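Local coordinates for uncharacterized ABC transporter solute-binding protein yclQ (Bacillus subtilis subsp. subtilis str. 168, PDB 3GFV) that binds iron-free and ferric petrobactin, and the precursor 3,4-dihydroxybenzoic acid, as the solute-binding component of the YclNOPQ ABC transporter for siderophore-iron uptake, at residues I119-V123 and D135-I139; Y128-F132 and G279-M284; I160-K164 and D198-V202; K172-M178 and P228-I234; Y268-W274 and Q286-V291. All coordinates share one frame; numbering follows the deposited sequence. Where two conformers were deposited one is given.

Contact 1 of 5, residues I119-V123 and D135-I139; sequences IYLGV and DAETI
Leu121 makes a small, mainly apolar contact with Ile139, Thr138 and Asp135, packing the residues that leave edge strand 118-120 against helix 128-142, the next helix along the chain. Both methyls of Leu121 are used. Leu121 CD1 lies 3.7 Å from Ile139 CG1 and also meets CD1 of that isoleucine, while Leu121 CD2 approaches Thr138 CG2 at 4.1 Å. With CG beside its own backbone N (chi1 -63°), Leu121 runs alongside the Asp135 side chain, which points the other way, CD2 facing OD1. Ile119 adds its CD1, 4.2 Å from Thr138 CG2. The polar side is less simple: Asp135 OD2 stands 3.0 Å from Leu121 O, two acceptors with no hydrogen bond between them. The other oxygen, Asp135 OD1, is joined to Gly122 O by a water that donates to both, 2.7 Å from Asp135 OD1. Such packing of a helix on a parallel sheet belongs to the alpha/beta architecture of periplasmic binding proteins. Around the contact, Ile119 and Leu121 bond through their backbones to Ile101 of strand 98-101, Ile139 also rests on helix 42-50, and Val19 of strand 16-21 covers Ile119 and Thr138.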
# COMPACT_ATOMS: atom_id res chain seq x y z
N ILE A 119 6.01 -15.33 -7.32
CA ILE A 119 6.22 -15.08 -5.91
C ILE A 119 5.17 -14.09 -5.43
O ILE A 119 4.76 -13.21 -6.17
CB ILE A 119 7.65 -14.55 -5.63
CG1 ILE A 119 7.88 -13.19 -6.32
CG2 ILE A 119 8.70 -15.62 -6.06
CD1 ILE A 119 9.23 -12.53 -6.01
N TYR A 120 4.76 -14.28 -4.19
CA TYR A 120 3.84 -13.37 -3.51
C TYR A 120 4.59 -12.36 -2.66
O TYR A 120 5.38 -12.76 -1.78
CB TYR A 120 2.91 -14.21 -2.65
CG TYR A 120 1.90 -13.44 -1.86
CD1 TYR A 120 0.58 -13.37 -2.27
CD2 TYR A 120 2.26 -12.81 -0.67
CE1 TYR A 120 -0.37 -12.68 -1.53
CE2 TYR A 120 1.30 -12.10 0.08
CZ TYR A 120 -0.01 -12.05 -0.37
OH TYR A 120 -0.97 -11.36 0.35
N LEU A 121 4.39 -11.07 -2.92
CA LEU A 121 5.06 -10.02 -2.12
C LEU A 121 4.06 -9.01 -1.54
O LEU A 121 4.22 -7.80 -1.69
CB LEU A 121 6.08 -9.24 -2.95
CG LEU A 121 7.26 -10.06 -3.49
CD1 LEU A 121 8.24 -9.16 -4.26
CD2 LEU A 121 7.99 -10.82 -2.37
N GLY A 122 3.02 -9.48 -0.87
CA GLY A 122 2.15 -8.53 -0.18
C GLY A 122 2.52 -8.35 1.28
O GLY A 122 2.93 -9.29 1.93
N VAL A 123 2.33 -7.14 1.80
CA VAL A 123 2.58 -6.91 3.22
C VAL A 123 1.57 -7.68 4.07
O VAL A 123 0.41 -7.87 3.69
CB VAL A 123 2.56 -5.41 3.60
CG1 VAL A 123 3.76 -4.68 2.98
CG2 VAL A 123 1.23 -4.75 3.21
N ASP A 135 9.96 -8.24 1.93
CA ASP A 135 9.60 -8.10 0.52
C ASP A 135 10.67 -7.33 -0.23
O ASP A 135 11.10 -7.75 -1.31
CB ASP A 135 8.27 -7.35 0.37
CG ASP A 135 7.07 -8.19 0.77
OD1 ASP A 135 7.26 -9.40 1.06
OD2 ASP A 135 5.94 -7.64 0.80
N ALA A 136 11.08 -6.19 0.34
CA ALA A 136 12.11 -5.36 -0.28
C ALA A 136 13.42 -6.13 -0.42
O ALA A 136 14.07 -6.12 -1.47
CB ALA A 136 12.34 -4.06 0.56
N GLU A 137 13.82 -6.81 0.65
CA GLU A 137 15.07 -7.57 0.62
C GLU A 137 15.06 -8.68 -0.43
O GLU A 137 16.11 -9.01 -1.02
CB GLU A 137 15.39 -8.13 2.00
CG GLU A 137 15.74 -7.04 2.98
CD GLU A 137 15.90 -7.53 4.39
OE1 GLU A 137 15.45 -8.66 4.69
OE2 GLU A 137 16.49 -6.79 5.21
N THR A 138 13.88 -9.26 -0.64
CA THR A 138 13.73 -10.31 -1.66
C THR A 138 13.99 -9.73 -3.04
O THR A 138 14.70 -10.32 -3.86
CB THR A 138 12.32 -10.97 -1.58
OG1 THR A 138 12.29 -11.89 -0.49
CG2 THR A 138 11.97 -11.71 -2.88
N ILE A 139 13.40 -8.57 -3.31
CA ILE A 139 13.66 -7.89 -4.58
C ILE A 139 15.15 -7.56 -4.72
O ILE A 139 15.76 -7.78 -5.78
CB ILE A 139 12.77 -6.65 -4.74
CG1 ILE A 139 11.31 -7.11 -4.88
CG2 ILE A 139 13.19 -5.84 -5.94
CD1 ILE A 139 10.29 -5.97 -4.94
O HOH W 1 5.18 -10.66 2.26

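Contact 2 of 5, residues Y128-F132 and G279-M284; sequences YMESF and GGLESM
Met284, present as selenomethionine, reaches from helix 281-296 to Phe132, Tyr128 and Met129 at the start of helix 128-142. Its CB sits 3.5 Å from Phe132 CZ, and CG stays close to the same corner of the ring, 3.7 Å from CZ. Beyond CG the chain bends at both chi2 and chi3 (86°), folding the tip across the phenyl group. SE is therefore above the face but remote, 5.2 Å from the Phe132 centroid, a Met-aromatic contact. The CE methyl completes the turn: it lies 4.0 Å from that centroid and only 11° off the normal, a CH-pi contact over the centre of the ring. The same methyl also touches two more groups, Met284 CE lying 3.4 Å from Tyr128 CE2 and 3.7 Å from Met129 SE.

The opposite face of Phe132 carries a water that donates to Phe132 O and Gly279 O, while Gly280 O lies at the ring edge. Gly279 O also approaches CE1 of Phe132, at 3.3 Å. A second water links Tyr128 OH to Gly279 N, so two waters tie the glycine turn to the helix where no direct hydrogen bond does. Gly280 is the N-cap residue of helix 281-296, and its N-H is held by Ser283 OG. The contact thus joins two helix beginnings far apart in sequence. Helix 146-170 packs alongside through Leu153 on Phe132 and Ile156 on Met284, Leu195 of helix 195-198 touches Tyr128 and Met284, and helix 42-50 bonds to Leu281 N through Thr47.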
# COMPACT_ATOMS: atom_id res chain seq x y z
N TYR A 128 3.59 -5.59 9.91
CA TYR A 128 3.82 -4.74 8.76
C TYR A 128 5.32 -4.62 8.38
O TYR A 128 5.71 -4.97 7.27
CB TYR A 128 3.19 -3.35 8.95
CG TYR A 128 3.03 -2.65 7.64
CD1 TYR A 128 1.78 -2.56 7.02
CD2 TYR A 128 4.14 -2.14 6.97
CE1 TYR A 128 1.65 -1.95 5.78
CE2 TYR A 128 4.02 -1.54 5.75
CZ TYR A 128 2.78 -1.44 5.16
OH TYR A 128 2.66 -0.82 3.94
N MSE A 129 6.15 -4.15 9.30
CA MSE A 129 7.53 -3.84 8.96
C MSE A 129 8.33 -5.10 8.66
O MSE A 129 9.20 -5.11 7.78
CB MSE A 129 8.19 -2.99 10.05
CG MSE A 129 7.72 -1.54 10.04
SE MSE A 129 7.73 -0.75 8.25
CE MSE A 129 9.69 -0.62 7.99
N GLU A 130 8.05 -6.18 9.38
CA GLU A 130 8.72 -7.45 9.11
C GLU A 130 8.51 -7.86 7.65
O GLU A 130 9.47 -8.15 6.94
CB GLU A 130 8.22 -8.54 10.05
CG GLU A 130 8.78 -9.93 9.76
CD GLU A 130 8.29 -10.99 10.75
OE1 GLU A 130 7.65 -11.97 10.31
OE2 GLU A 130 8.52 -10.82 11.96
N SER A 131 7.24 -7.87 7.22
CA SER A 131 6.90 -8.28 5.86
C SER A 131 7.39 -7.24 4.84
O SER A 131 7.86 -7.61 3.75
CB SER A 131 5.39 -8.57 5.70
OG SER A 131 4.64 -7.40 5.93
N PHE A 132 7.28 -5.96 5.19
CA PHE A 132 7.77 -4.88 4.32
C PHE A 132 9.26 -5.05 4.06
O PHE A 132 9.72 -5.04 2.92
CB PHE A 132 7.54 -3.51 4.98
CG PHE A 132 7.99 -2.34 4.14
CD1 PHE A 132 7.18 -1.84 3.14
CD2 PHE A 132 9.22 -1.71 4.39
CE1 PHE A 132 7.58 -0.75 2.37
CE2 PHE A 132 9.63 -0.63 3.62
CZ PHE A 132 8.79 -0.14 2.61
N GLY A 279 3.41 -0.59 0.34
CA GLY A 279 4.27 -1.73 0.63
C GLY A 279 5.56 -1.71 -0.16
O GLY A 279 6.34 -2.64 -0.02
N GLY A 280 5.79 -0.67 -0.95
CA GLY A 280 7.02 -0.51 -1.71
C GLY A 280 7.88 0.63 -1.22
O GLY A 280 7.46 1.43 -0.39
N LEU A 281 9.10 0.73 -1.72
CA LEU A 281 10.01 1.77 -1.23
C LEU A 281 9.47 3.18 -1.53
O LEU A 281 9.60 4.08 -0.72
CB LEU A 281 11.41 1.62 -1.84
CG LEU A 281 12.13 0.30 -1.54
CD1 LEU A 281 13.47 0.28 -2.29
CD2 LEU A 281 12.34 0.05 -0.04
N GLU A 282 8.85 3.37 -2.69
CA GLU A 282 8.37 4.70 -3.03
C GLU A 282 7.06 5.02 -2.32
O GLU A 282 6.90 6.10 -1.75
CB GLU A 282 8.17 4.85 -4.54
CG GLU A 282 9.46 4.59 -5.31
CD GLU A 282 9.36 4.79 -6.81
OE1 GLU A 282 8.24 4.85 -7.34
OE2 GLU A 282 10.44 4.88 -7.46
N SER A 283 6.13 4.07 -2.35
CA SER A 283 4.83 4.31 -1.72
C SER A 283 5.01 4.52 -0.21
O SER A 283 4.37 5.40 0.37
CB SER A 283 3.81 3.21 -2.04
OG SER A 283 4.34 1.90 -1.92
N MSE A 284 5.91 3.77 0.43
CA MSE A 284 6.12 3.94 1.87
C MSE A 284 6.67 5.34 2.13
O MSE A 284 6.24 6.04 3.07
CB MSE A 284 7.06 2.87 2.40
CG MSE A 284 7.56 3.10 3.81
SE MSE A 284 6.16 3.09 5.20
CE MSE A 284 6.05 1.19 5.57
O HOH W 2 3.92 1.15 2.46
O HOH W 3 8.91 -3.48 0.58

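Contact 3 of 5, residues I160-K164 and D198-V202; sequences IADVK and DVFGV
Ile160, Val163 and the base of Lys164 on helix 146-170 fit closely against Val199, Phe200 and Gly201, whereas the far end of Lys164 runs out at the solvent side. In the tight part, Ile160 spreads two branches over Val199: Ile160 CD1 meets Val199 CG1 at 3.6 Å, and Ile160 CG2 lies 3.5 Å from Val199 O. CG1 of Ile160 comes to the edge of the Phe200 ring, near its plane, 4.3 Å from CE1. One turn on, Val163 places CG1 between its backbone N and carbonyl carbon (chi1 70°), which brings this methyl to 3.9 Å from Phe200 CB. The backbones close up at the same level, where Lys164 CA and Phe200 O are 3.2 Å apart in a CA-H...O contact with an angle of 145° at the hydrogen. Gly201, its bare CA 4.1 Å from Lys164 CG, lets them come this near; its positive phi (85°) also suits glycine, as the chain turns from helix 195-198 into strand 203-204.

The loose side is confined to the lysine beyond CG, which extends away from the loop; its ammonium group has a long, weak ion pair with Glu168 on its own helix. Phe200 and Ile160 are backed by Ile288 of helix 281-296, a plain packing joint of the alpha-beta sandwich. No conventional hydrogen bond crosses between the two segments: apolar surface and one CA-H...O contact carry the contact, implying that complementary shape, more than directional bonding, sets how the loop lies on the helix.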
# COMPACT_ATOMS: atom_id res chain seq x y z
N ILE A 160 10.59 6.81 9.67
CA ILE A 160 9.55 6.25 10.55
C ILE A 160 9.77 6.68 12.01
O ILE A 160 8.82 7.08 12.71
CB ILE A 160 9.50 4.71 10.44
CG1 ILE A 160 8.84 4.30 9.12
CG2 ILE A 160 8.71 4.10 11.59
CD1 ILE A 160 8.92 2.82 8.85
N ALA A 161 11.02 6.61 12.47
CA ALA A 161 11.32 7.08 13.84
C ALA A 161 10.93 8.54 14.02
O ALA A 161 10.39 8.93 15.07
CB ALA A 161 12.77 6.87 14.18
N ASP A 162 11.22 9.35 13.01
CA ASP A 162 10.90 10.78 13.04
C ASP A 162 9.38 11.05 13.11
O ASP A 162 8.93 11.92 13.86
CB ASP A 162 11.54 11.48 11.84
CG ASP A 162 11.12 12.94 11.71
OD1 ASP A 162 11.55 13.76 12.55
OD2 ASP A 162 10.36 13.26 10.77
N VAL A 163 8.58 10.33 12.32
CA VAL A 163 7.13 10.56 12.36
C VAL A 163 6.54 10.04 13.67
O VAL A 163 5.64 10.65 14.25
CB VAL A 163 6.38 9.97 11.14
CG1 VAL A 163 6.36 8.46 11.18
CG2 VAL A 163 4.92 10.52 11.09
N LYS A 164 7.08 8.93 14.15
CA LYS A 164 6.62 8.36 15.40
C LYS A 164 6.90 9.32 16.56
O LYS A 164 6.04 9.51 17.43
CB LYS A 164 7.26 6.99 15.64
CG LYS A 164 6.91 6.36 16.98
CD LYS A 164 7.39 4.92 17.06
CE LYS A 164 7.69 4.54 18.51
NZ LYS A 164 7.21 3.18 18.85
N ASP A 198 0.38 1.38 13.88
CA ASP A 198 1.32 0.32 14.23
C ASP A 198 2.76 0.70 13.93
O ASP A 198 3.69 0.25 14.60
CB ASP A 198 0.97 -0.97 13.48
CG ASP A 198 -0.44 -1.45 13.76
OD1 ASP A 198 -0.92 -1.26 14.90
OD2 ASP A 198 -1.07 -2.00 12.84
N VAL A 199 2.94 1.54 12.92
CA VAL A 199 4.27 1.85 12.42
C VAL A 199 4.59 3.32 12.69
O VAL A 199 5.64 3.64 13.24
CB VAL A 199 4.38 1.55 10.92
CG1 VAL A 199 5.75 1.92 10.39
CG2 VAL A 199 4.12 0.06 10.68
N PHE A 200 3.65 4.20 12.33
CA PHE A 200 3.89 5.64 12.42
C PHE A 200 3.62 6.20 13.80
O PHE A 200 3.89 7.37 14.06
CB PHE A 200 3.06 6.43 11.40
CG PHE A 200 3.29 6.02 9.96
CD1 PHE A 200 4.44 5.34 9.61
CD2 PHE A 200 2.35 6.33 8.98
CE1 PHE A 200 4.65 4.95 8.29
CE2 PHE A 200 2.55 5.97 7.64
CZ PHE A 200 3.70 5.27 7.30
N GLY A 201 3.02 5.39 14.68
CA GLY A 201 2.93 5.77 16.08
C GLY A 201 1.75 6.65 16.50
O GLY A 201 1.71 7.14 17.64
N VAL A 202 0.79 6.87 15.60
CA VAL A 202 -0.38 7.68 15.95
C VAL A 202 -1.24 6.93 16.96
O VAL A 202 -1.61 5.77 16.74
CB VAL A 202 -1.23 8.09 14.69
CG1 VAL A 202 -2.52 8.84 15.11
CG2 VAL A 202 -0.38 8.94 13.70

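Contact 4 of 5, residues K172-M178 and P228-I234; sequences KNGLVIM and PDYLFVI
Leu175, Ile177, Leu231 and Val233 form the apolar centre on one face of two paired strands. CD1 of Leu231 lies 4.0 Å from Leu175 CD2 and 3.9 Å from Ile177 CD1, and Ile177 CG1 lies beside Val233 CG2. On the other face Val176 CG2 meets Phe232 CB at 4.1 Å. Beneath these side chains the backbones pair in parallel register: Leu175 and Ile177 each donate to the opposite strand and accept from it, as in Ile177 N to Phe232 O (2.8 Å). Where the strands begin, side-chain acceptors join the backbone bonding, beside Tyr230 N to Asn173 O. Asn173 N gives to the anti lone pair of Asp229 OD2 at 2.8 Å. Asn173 CG, between backbone N and carbonyl carbon (chi1 61°), turns OD1 to Asp229 N, 2.9 Å from Asn173 OD1. Further out, two waters bridge Lys172 NZ and Asp229 OD1; Asn259 also binds that oxygen. Segments 173-178 and 230-234, whose directions differ by 20°, belong to strands 173-180 and 230-235 of the mixed sheet, flanked by strands 203-204 and 183-187 on the side of 173-180 and by 266-268 on the side of 230-235, as belongs to the alpha/beta sandwich of a periplasmic binding protein.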
# COMPACT_ATOMS: atom_id res chain seq x y z
N LYS A 172 -2.13 13.43 21.09
CA LYS A 172 -3.42 13.52 20.41
C LYS A 172 -3.65 12.17 19.74
O LYS A 172 -2.69 11.41 19.54
CB LYS A 172 -3.35 14.59 19.32
CG LYS A 172 -3.11 16.00 19.83
CD LYS A 172 -4.33 16.51 20.61
CE LYS A 172 -4.07 17.90 21.17
NZ LYS A 172 -5.26 18.42 21.92
N ASN A 173 -4.89 11.88 19.36
CA ASN A 173 -5.16 10.58 18.74
C ASN A 173 -5.64 10.73 17.30
O ASN A 173 -5.82 11.85 16.81
CB ASN A 173 -6.15 9.76 19.57
CG ASN A 173 -7.50 10.44 19.71
OD1 ASN A 173 -7.94 11.14 18.79
ND2 ASN A 173 -8.17 10.23 20.84
N GLY A 174 -5.81 9.60 16.62
CA GLY A 174 -6.21 9.63 15.22
C GLY A 174 -7.19 8.51 14.91
O GLY A 174 -7.14 7.42 15.49
N LEU A 175 -8.09 8.80 13.97
CA LEU A 175 -8.99 7.79 13.43
C LEU A 175 -8.77 7.70 11.92
O LEU A 175 -8.67 8.73 11.25
CB LEU A 175 -10.44 8.17 13.72
CG LEU A 175 -11.52 7.29 13.08
CD1 LEU A 175 -11.49 5.88 13.67
CD2 LEU A 175 -12.95 7.93 13.23
N VAL A 176 -8.69 6.48 11.39
CA VAL A 176 -8.54 6.27 9.95
C VAL A 176 -9.84 5.75 9.36
O VAL A 176 -10.37 4.72 9.81
CB VAL A 176 -7.43 5.24 9.66
CG1 VAL A 176 -7.21 5.09 8.14
CG2 VAL A 176 -6.12 5.67 10.34
N ILE A 177 -10.36 6.44 8.34
CA ILE A 177 -11.62 6.01 7.70
C ILE A 177 -11.46 5.95 6.20
O ILE A 177 -10.66 6.68 5.62
CB ILE A 177 -12.83 6.90 8.01
CG1 ILE A 177 -12.58 8.36 7.59
CG2 ILE A 177 -13.24 6.76 9.50
CD1 ILE A 177 -13.78 9.26 7.67
N MSE A 178 -12.26 5.10 5.56
CA MSE A 178 -12.35 5.09 4.11
C MSE A 178 -13.79 5.36 3.72
O MSE A 178 -14.74 4.79 4.32
CB MSE A 178 -11.84 3.76 3.53
CG MSE A 178 -11.95 3.71 2.02
SE MSE A 178 -11.09 2.06 1.37
CE MSE A 178 -12.51 0.88 1.87
N PRO A 228 -12.06 11.99 17.24
CA PRO A 228 -10.62 11.93 17.01
C PRO A 228 -10.01 13.33 16.86
O PRO A 228 -10.65 14.23 16.30
CB PRO A 228 -10.51 11.20 15.66
CG PRO A 228 -11.81 11.64 14.94
CD PRO A 228 -12.85 11.58 16.06
N ASP A 229 -8.78 13.50 17.33
CA ASP A 229 -8.06 14.76 17.14
C ASP A 229 -7.59 14.93 15.70
O ASP A 229 -7.57 16.04 15.17
CB ASP A 229 -6.84 14.78 18.07
CG ASP A 229 -7.24 14.67 19.52
OD1 ASP A 229 -8.16 15.40 19.91
OD2 ASP A 229 -6.66 13.81 20.24
N TYR A 230 -7.20 13.81 15.08
CA TYR A 230 -6.79 13.76 13.68
C TYR A 230 -7.63 12.74 12.93
O TYR A 230 -7.90 11.66 13.44
CB TYR A 230 -5.29 13.39 13.53
CG TYR A 230 -4.42 14.51 14.01
CD1 TYR A 230 -3.84 15.42 13.11
CD2 TYR A 230 -4.23 14.72 15.38
CE1 TYR A 230 -3.07 16.47 13.56
CE2 TYR A 230 -3.47 15.79 15.84
CZ TYR A 230 -2.89 16.65 14.93
OH TYR A 230 -2.13 17.71 15.40
N LEU A 231 -8.06 13.11 11.73
CA LEU A 231 -8.90 12.22 10.94
C LEU A 231 -8.23 11.96 9.58
O LEU A 231 -8.07 12.87 8.78
CB LEU A 231 -10.30 12.82 10.75
CG LEU A 231 -11.30 11.97 9.94
CD1 LEU A 231 -11.62 10.66 10.64
CD2 LEU A 231 -12.60 12.77 9.71
N PHE A 232 -7.83 10.71 9.37
CA PHE A 232 -7.16 10.31 8.14
C PHE A 232 -8.20 9.72 7.21
O PHE A 232 -8.88 8.75 7.57
CB PHE A 232 -6.09 9.27 8.45
CG PHE A 232 -4.98 9.80 9.31
CD1 PHE A 232 -3.86 10.37 8.72
CD2 PHE A 232 -5.07 9.75 10.70
CE1 PHE A 232 -2.80 10.86 9.51
CE2 PHE A 232 -4.01 10.24 11.49
CZ PHE A 232 -2.90 10.82 10.89
N VAL A 233 -8.34 10.29 6.01
CA VAL A 233 -9.40 9.85 5.10
C VAL A 233 -8.84 9.30 3.79
O VAL A 233 -8.00 9.95 3.14
CB VAL A 233 -10.33 11.01 4.76
CG1 VAL A 233 -11.45 10.53 3.86
CG2 VAL A 233 -10.90 11.60 6.04
N ILE A 234 -9.35 8.13 3.40
CA ILE A 234 -9.05 7.54 2.08
C ILE A 234 -10.37 7.42 1.37
O ILE A 234 -11.37 7.03 1.98
CB ILE A 234 -8.42 6.15 2.25
CG1 ILE A 234 -7.04 6.30 2.88
CG2 ILE A 234 -8.28 5.42 0.91
CD1 ILE A 234 -6.59 5.07 3.60
O HOH W 4 -7.60 18.35 19.68
O HOH W 5 -7.58 16.92 22.21

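Contact 5 of 5, residues Y268-W274 and Q286-V291; sequences YLDSATW and QMIKEV
Trp274 lies with one face against Met287 and its N-H pointed at Glu290, and these three residues bury the most surface here. Met287, a selenomethionine, approaches from the opposite direction: Met287 CG sits over the rim of the indole, 3.5 Å from Trp274 CE2, and a bend at chi3 (74°) lays CE over the six-membered ring, 3.7 Å from its centroid. SE stands higher above the same face, a Met-aromatic contact. Leu269 CD1 covers the other face, so the indole is sandwiched between Met287 and Leu269.

Glu290 extends its chain beyond CG and receives three N-H groups from side chain and backbone. Glu290 OE1 takes Asp270 N at 2.8 Å with the syn lone pair, and a water ties the same oxygen to Tyr268 O. Glu290 OE2 accepts Trp274 NE1, also at 2.8 Å, with the oxygen near the indole plane though the donor is above the carboxylate plane. Gln286 NE2 reaches Glu290 OE2 from the opposite face, at 2.9 Å. Asp270 is the N-cap of helix 271-276, which follows strand 266-268, and its carboxylate and N-H are both bonded by side chains of helix 281-296. Asp270 OD2 is gripped by Gln286 NE2 (2.8 Å) on its anti side and by Thr273 OG1 (2.7 Å) from above the carboxylate plane, while Thr273 N makes a weak capping bond to OD1. Ile234 of strand 230-235 and Leu195 of helix 195-198 also pack on Trp274.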
# COMPACT_ATOMS: atom_id res chain seq x y z
N TYR A 268 -6.27 14.34 4.10
CA TYR A 268 -6.77 13.66 2.91
C TYR A 268 -5.60 12.93 2.25
O TYR A 268 -4.75 13.53 1.60
CB TYR A 268 -7.39 14.66 1.93
CG TYR A 268 -8.55 15.40 2.55
CD1 TYR A 268 -9.83 14.88 2.51
CD2 TYR A 268 -8.35 16.61 3.22
CE1 TYR A 268 -10.89 15.56 3.10
CE2 TYR A 268 -9.40 17.28 3.80
CZ TYR A 268 -10.67 16.75 3.73
OH TYR A 268 -11.73 17.41 4.31
N LEU A 269 -5.56 11.62 2.46
CA LEU A 269 -4.47 10.80 1.95
C LEU A 269 -4.64 10.63 0.45
O LEU A 269 -5.73 10.81 -0.08
CB LEU A 269 -4.43 9.46 2.69
CG LEU A 269 -4.08 9.57 4.19
CD1 LEU A 269 -4.23 8.23 4.93
CD2 LEU A 269 -2.69 10.21 4.44
N ASP A 270 -3.55 10.31 -0.24
CA ASP A 270 -3.59 10.05 -1.68
C ASP A 270 -4.28 8.71 -1.91
O ASP A 270 -3.65 7.67 -1.86
CB ASP A 270 -2.14 10.05 -2.19
CG ASP A 270 -2.00 9.57 -3.64
OD1 ASP A 270 -3.00 9.31 -4.33
OD2 ASP A 270 -0.84 9.45 -4.07
N SER A 271 -5.60 8.75 -2.16
CA SER A 271 -6.41 7.54 -2.10
C SER A 271 -5.93 6.46 -3.06
O SER A 271 -5.88 5.28 -2.71
CB SER A 271 -7.88 7.86 -2.34
OG SER A 271 -8.35 8.82 -1.39
N ALA A 272 -5.60 6.86 -4.29
CA ALA A 272 -5.12 5.88 -5.27
C ALA A 272 -3.89 5.11 -4.77
O ALA A 272 -3.82 3.89 -4.87
CB ALA A 272 -4.84 6.57 -6.63
N THR A 273 -2.91 5.83 -4.22
CA THR A 273 -1.73 5.16 -3.69
C THR A 273 -2.06 4.28 -2.49
O THR A 273 -1.63 3.13 -2.41
CB THR A 273 -0.65 6.19 -3.33
OG1 THR A 273 -0.23 6.84 -4.53
CG2 THR A 273 0.55 5.53 -2.65
N TRP A 274 -2.87 4.80 -1.57
CA TRP A 274 -3.18 4.05 -0.35
C TRP A 274 -4.04 2.82 -0.59
O TRP A 274 -3.85 1.78 0.07
CB TRP A 274 -3.82 4.97 0.71
CG TRP A 274 -2.83 5.86 1.38
CD1 TRP A 274 -2.18 6.93 0.83
CD2 TRP A 274 -2.36 5.75 2.72
NE1 TRP A 274 -1.34 7.50 1.75
CE2 TRP A 274 -1.41 6.78 2.91
CE3 TRP A 274 -2.63 4.87 3.78
CZ2 TRP A 274 -0.74 6.97 4.14
CZ3 TRP A 274 -1.97 5.06 4.99
CH2 TRP A 274 -1.04 6.11 5.16
N GLN A 286 6.35 8.04 0.40
CA GLN A 286 5.26 8.98 0.22
C GLN A 286 4.32 8.98 1.42
O GLN A 286 3.95 10.05 1.93
CB GLN A 286 4.45 8.64 -1.03
CG GLN A 286 3.33 9.65 -1.25
CD GLN A 286 2.40 9.27 -2.37
OE1 GLN A 286 2.83 8.90 -3.47
NE2 GLN A 286 1.11 9.35 -2.09
N MSE A 287 3.95 7.78 1.86
CA MSE A 287 2.95 7.61 2.91
C MSE A 287 3.45 8.21 4.22
O MSE A 287 2.68 8.90 4.94
CB MSE A 287 2.54 6.14 3.08
CG MSE A 287 1.71 5.63 1.89
SE MSE A 287 1.80 3.68 1.73
CE MSE A 287 0.69 3.22 3.18
N ILE A 288 4.70 7.96 4.54
CA ILE A 288 5.27 8.58 5.75
C ILE A 288 5.13 10.10 5.67
O ILE A 288 4.66 10.75 6.62
CB ILE A 288 6.73 8.19 5.94
CG1 ILE A 288 6.84 6.68 6.20
CG2 ILE A 288 7.40 9.00 7.11
CD1 ILE A 288 8.25 6.13 5.95
N LYS A 289 5.52 10.67 4.54
CA LYS A 289 5.53 12.12 4.39
C LYS A 289 4.12 12.72 4.46
O LYS A 289 3.93 13.80 5.04
CB LYS A 289 6.19 12.53 3.07
CG LYS A 289 6.10 14.03 2.78
CD LYS A 289 6.64 14.39 1.40
CE LYS A 289 6.25 15.82 1.00
NZ LYS A 289 6.63 16.81 2.05
N GLU A 290 3.14 12.04 3.89
CA GLU A 290 1.77 12.53 4.01
C GLU A 290 1.32 12.59 5.47
O GLU A 290 0.66 13.55 5.88
CB GLU A 290 0.78 11.63 3.25
CG GLU A 290 0.97 11.62 1.74
CD GLU A 290 -0.06 10.69 1.09
OE1 GLU A 290 -1.21 11.10 0.98
OE2 GLU A 290 0.29 9.55 0.72
N VAL A 291 1.64 11.55 6.24
CA VAL A 291 1.24 11.50 7.65
C VAL A 291 1.99 12.57 8.46
O VAL A 291 1.38 13.32 9.26
CB VAL A 291 1.41 10.07 8.24
CG1 VAL A 291 1.12 10.05 9.74
CG2 VAL A 291 0.45 9.09 7.54
O HOH W 6 -1.95 13.63 1.91

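How the contacts relate
Contacts 2 and 4 are the more buried; contacts 1, 3 and 5 reach partly to the surface. Contact 4 relies on sheet hydrogen bonding and lies on the opposite side of the chain's centre from contact 1, where a strand end packs on a helix. Helix 128-142 serves contacts 1 and 2, and helix 281-296 serves contacts 2 and 5, forming a chain of shared elements. Contact 3 adds apolar packing between them: Phe200 touches Met284 of contact 2 and Ile288 of contact 5. Contact 4 joins contact 5 through Val233 O and Leu269 N (3.0 Å, a probable hydrogen bond). Contact 5 combines a Met-aromatic contact with hydrogen bonds between side chains, whereas contact 2, also Met-aromatic, has only water bridges across it.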